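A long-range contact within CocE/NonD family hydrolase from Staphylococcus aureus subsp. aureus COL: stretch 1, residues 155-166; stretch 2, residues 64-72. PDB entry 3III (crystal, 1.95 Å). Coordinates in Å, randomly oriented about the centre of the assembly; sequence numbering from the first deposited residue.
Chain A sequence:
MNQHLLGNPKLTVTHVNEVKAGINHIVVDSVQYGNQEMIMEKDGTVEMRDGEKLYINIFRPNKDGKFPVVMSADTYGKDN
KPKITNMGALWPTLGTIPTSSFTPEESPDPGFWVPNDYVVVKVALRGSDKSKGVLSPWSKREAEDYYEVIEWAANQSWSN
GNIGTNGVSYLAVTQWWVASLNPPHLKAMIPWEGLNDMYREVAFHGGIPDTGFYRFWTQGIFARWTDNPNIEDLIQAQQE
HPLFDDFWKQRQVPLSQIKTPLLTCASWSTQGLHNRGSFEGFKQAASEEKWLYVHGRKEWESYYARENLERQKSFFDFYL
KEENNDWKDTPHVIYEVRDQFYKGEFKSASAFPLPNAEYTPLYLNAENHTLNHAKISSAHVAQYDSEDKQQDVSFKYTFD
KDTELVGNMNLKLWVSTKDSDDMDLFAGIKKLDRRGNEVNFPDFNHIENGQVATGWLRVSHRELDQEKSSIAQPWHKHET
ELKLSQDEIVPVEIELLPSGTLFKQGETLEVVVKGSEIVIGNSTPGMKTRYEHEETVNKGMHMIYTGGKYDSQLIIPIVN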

# COMPACT_ATOMS: atom_id res chain seq x y z
N ASN A 155 -18.52 22.12 10.45
CA ASN A 155 -19.21 23.25 10.96
C ASN A 155 -19.00 24.57 10.20
O ASN A 155 -19.47 25.60 10.63
CB ASN A 155 -18.83 23.44 12.44
CG ASN A 155 -19.53 22.43 13.34
OD1 ASN A 155 -18.89 21.81 14.18
ND2 ASN A 155 -20.81 22.20 13.09
N GLN A 156 -18.33 24.56 9.08
CA GLN A 156 -18.08 25.78 8.35
C GLN A 156 -19.24 26.16 7.41
O GLN A 156 -20.01 25.34 6.96
CB GLN A 156 -16.79 25.66 7.55
CG GLN A 156 -15.56 25.46 8.41
CD GLN A 156 -15.52 26.35 9.61
OE1 GLN A 156 -15.46 27.58 9.48
NE2 GLN A 156 -15.59 25.74 10.82
N SER A 157 -19.28 27.43 7.07
CA SER A 157 -20.40 27.99 6.31
C SER A 157 -20.56 27.30 4.94
O SER A 157 -21.69 27.16 4.43
CB SER A 157 -20.20 29.51 6.18
OG SER A 157 -19.05 29.76 5.37
N TRP A 158 -19.46 26.86 4.36
CA TRP A 158 -19.49 26.22 3.04
C TRP A 158 -19.68 24.70 3.09
O TRP A 158 -19.57 24.03 2.05
CB TRP A 158 -18.21 26.56 2.24
CG TRP A 158 -16.93 26.66 3.13
CD1 TRP A 158 -16.33 27.79 3.55
CD2 TRP A 158 -16.20 25.57 3.71
NE1 TRP A 158 -15.23 27.48 4.33
CE2 TRP A 158 -15.14 26.13 4.45
CE3 TRP A 158 -16.33 24.18 3.67
CZ2 TRP A 158 -14.22 25.36 5.14
CZ3 TRP A 158 -15.42 23.41 4.34
CH2 TRP A 158 -14.36 24.00 5.06
N SER A 159 -19.96 24.14 4.26
CA SER A 159 -19.99 22.70 4.42
C SER A 159 -21.41 22.20 4.63
O SER A 159 -22.15 22.74 5.46
CB SER A 159 -19.11 22.28 5.59
OG SER A 159 -19.31 20.90 5.87
N ASN A 160 -21.76 21.16 3.90
CA ASN A 160 -23.04 20.49 4.09
C ASN A 160 -23.03 19.50 5.24
O ASN A 160 -24.01 18.77 5.42
CB ASN A 160 -23.56 19.83 2.79
CG ASN A 160 -22.86 18.46 2.47
OD1 ASN A 160 -21.92 18.06 3.14
ND2 ASN A 160 -23.34 17.77 1.45
N GLY A 161 -21.91 19.44 5.97
CA GLY A 161 -21.82 18.57 7.14
C GLY A 161 -21.20 17.19 6.88
O GLY A 161 -20.89 16.48 7.83
N ASN A 162 -21.04 16.80 5.62
CA ASN A 162 -20.54 15.50 5.22
C ASN A 162 -19.10 15.63 4.68
O ASN A 162 -18.86 16.23 3.60
CB ASN A 162 -21.42 14.85 4.13
CG ASN A 162 -22.85 14.66 4.56
OD1 ASN A 162 -23.13 14.68 5.76
ND2 ASN A 162 -23.77 14.47 3.60
N ILE A 163 -18.18 15.04 5.43
CA ILE A 163 -16.79 15.00 5.04
C ILE A 163 -16.42 13.58 4.58
O ILE A 163 -16.77 12.57 5.22
CB ILE A 163 -15.87 15.38 6.19
CG1 ILE A 163 -16.31 16.66 6.96
CG2 ILE A 163 -14.39 15.29 5.74
CD1 ILE A 163 -16.81 17.83 6.26
N GLY A 164 -15.74 13.51 3.47
CA GLY A 164 -15.17 12.29 2.95
C GLY A 164 -13.66 12.51 2.75
O GLY A 164 -13.20 13.52 2.14
N THR A 165 -12.87 11.55 3.19
CA THR A 165 -11.43 11.62 2.99
C THR A 165 -10.98 10.82 1.80
O THR A 165 -11.64 9.85 1.39
CB THR A 165 -10.69 11.17 4.25
OG1 THR A 165 -11.13 9.86 4.61
CG2 THR A 165 -10.92 12.16 5.44
N ASN A 166 -9.85 11.24 1.20
CA ASN A 166 -9.44 10.67 -0.07
C ASN A 166 -7.99 10.96 -0.32
O ASN A 166 -7.54 12.08 -0.06
CB ASN A 166 -10.27 11.35 -1.17
CG ASN A 166 -10.13 10.73 -2.54
OD1 ASN A 166 -9.29 9.88 -2.81
ND2 ASN A 166 -10.99 11.21 -3.48
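Stretch 2 (64-72) DGKFPVVMS

Stretch 2 lies beside stretch 1 as a parallel β-strand, joined to it by a backbone hydrogen-bond ladder that is interrupted by a bulge. After the exposed residues Asp64 to Lys66, the chain is extended from Phe67 to Ser72 and runs in the same sense as the strand that includes Ile163 to Asn166; the two axes cross at -34° and approach to 4.6 Å. The pairing begins where the type I turn Gln156 to Ser159 ends: Phe67 N donates to Trp158 O (2.8 Å), and Phe67 O accepts from Asn160 N (2.9 Å). Phe67 thus pairs with Ser159, their CA atoms 4.9 Å apart and their side chains diverging. The chain of stretch 1 then turns a corner at Gly161, and the register shifts by two residues. At this corner Asn160 OD1 accepts from Asn162 N (2.9 Å) within stretch 1 and also lies 3.4 Å from Pro68 CA.

Beyond the bulge the ladder resumes. Val69 N donates to Asn162 O (3.1 Å) and Val69 O accepts from Gly164 N (2.9 Å), so that Val69 brackets Ile163; Met71 brackets Thr165 in the same way, through Met71 N to Gly164 O (2.9 Å) and Asn166 N to Met71 O (3.0 Å). Side chains of Val69 and Met71 lie on the same face as those of Ile163 and Thr165. There Val69 CB packs 3.6 Å from Ile163 CD1, Val69 CG2 meets the edge of the Trp158 ring at CZ3 (3.8 Å), and Met71 CB, of a selenomethionine, lies 4.2 Å from Ile163 CG2. Val70 points to the other face, beside Gly164, with its CG1 4.0 Å from Asn166 CB. At the start of the contact, the Lys66 side chain reaches across stretch 1, and its NZ donates to Ser159 O (3.1 Å).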

# COMPACT_ATOMS: atom_id res chain seq x y z
N ASP A 64 -22.14 31.32 -2.85
CA ASP A 64 -22.78 30.96 -1.59
C ASP A 64 -23.29 29.52 -1.68
O ASP A 64 -23.58 29.01 -2.78
CB ASP A 64 -24.01 31.83 -1.32
CG ASP A 64 -23.68 33.26 -1.06
OD1 ASP A 64 -22.53 33.58 -0.71
OD2 ASP A 64 -24.61 34.07 -1.16
N GLY A 65 -23.39 28.88 -0.53
CA GLY A 65 -23.99 27.58 -0.45
C GLY A 65 -23.18 26.65 0.39
O GLY A 65 -22.10 27.00 0.85
N LYS A 66 -23.75 25.47 0.60
CA LYS A 66 -23.16 24.41 1.41
C LYS A 66 -22.84 23.21 0.54
O LYS A 66 -23.71 22.75 -0.20
CB LYS A 66 -24.12 24.00 2.52
CG LYS A 66 -24.22 25.04 3.61
CD LYS A 66 -25.10 24.55 4.71
CE LYS A 66 -24.99 25.47 5.93
NZ LYS A 66 -23.71 25.19 6.59
N PHE A 67 -21.62 22.67 0.67
CA PHE A 67 -21.13 21.64 -0.22
C PHE A 67 -20.58 20.47 0.51
O PHE A 67 -20.09 20.60 1.64
CB PHE A 67 -20.04 22.25 -1.13
CG PHE A 67 -20.52 23.43 -1.93
CD1 PHE A 67 -21.22 23.26 -3.12
CD2 PHE A 67 -20.35 24.71 -1.44
CE1 PHE A 67 -21.70 24.33 -3.84
CE2 PHE A 67 -20.81 25.81 -2.15
CZ PHE A 67 -21.53 25.64 -3.34
N PRO A 68 -20.61 19.28 -0.11
CA PRO A 68 -19.84 18.20 0.49
C PRO A 68 -18.35 18.51 0.45
O PRO A 68 -17.86 19.21 -0.47
CB PRO A 68 -20.18 16.97 -0.42
CG PRO A 68 -20.46 17.60 -1.74
CD PRO A 68 -21.18 18.90 -1.42
N VAL A 69 -17.61 17.96 1.42
CA VAL A 69 -16.22 18.26 1.59
C VAL A 69 -15.32 17.02 1.39
O VAL A 69 -15.56 15.98 2.00
CB VAL A 69 -15.93 18.80 2.96
CG1 VAL A 69 -14.39 19.06 3.09
CG2 VAL A 69 -16.81 20.03 3.26
N VAL A 70 -14.36 17.16 0.49
CA VAL A 70 -13.32 16.18 0.23
C VAL A 70 -12.07 16.66 0.97
O VAL A 70 -11.68 17.81 0.83
CB VAL A 70 -13.01 16.04 -1.27
CG1 VAL A 70 -11.84 15.02 -1.49
CG2 VAL A 70 -14.30 15.62 -2.08
N MSE A 71 -11.47 15.80 1.79
CA MSE A 71 -10.30 16.20 2.59
C MSE A 71 -9.16 15.21 2.47
O MSE A 71 -9.41 14.01 2.26
CB MSE A 71 -10.69 16.26 4.06
CG MSE A 71 -9.58 16.87 4.95
SE MSE A 71 -10.28 17.08 6.81
CE MSE A 71 -11.62 18.48 6.45
N SER A 72 -7.92 15.72 2.46
CA SER A 72 -6.76 14.87 2.64
C SER A 72 -5.79 15.54 3.60
O SER A 72 -5.75 16.81 3.77
CB SER A 72 -6.06 14.55 1.30
OG SER A 72 -5.35 15.68 0.83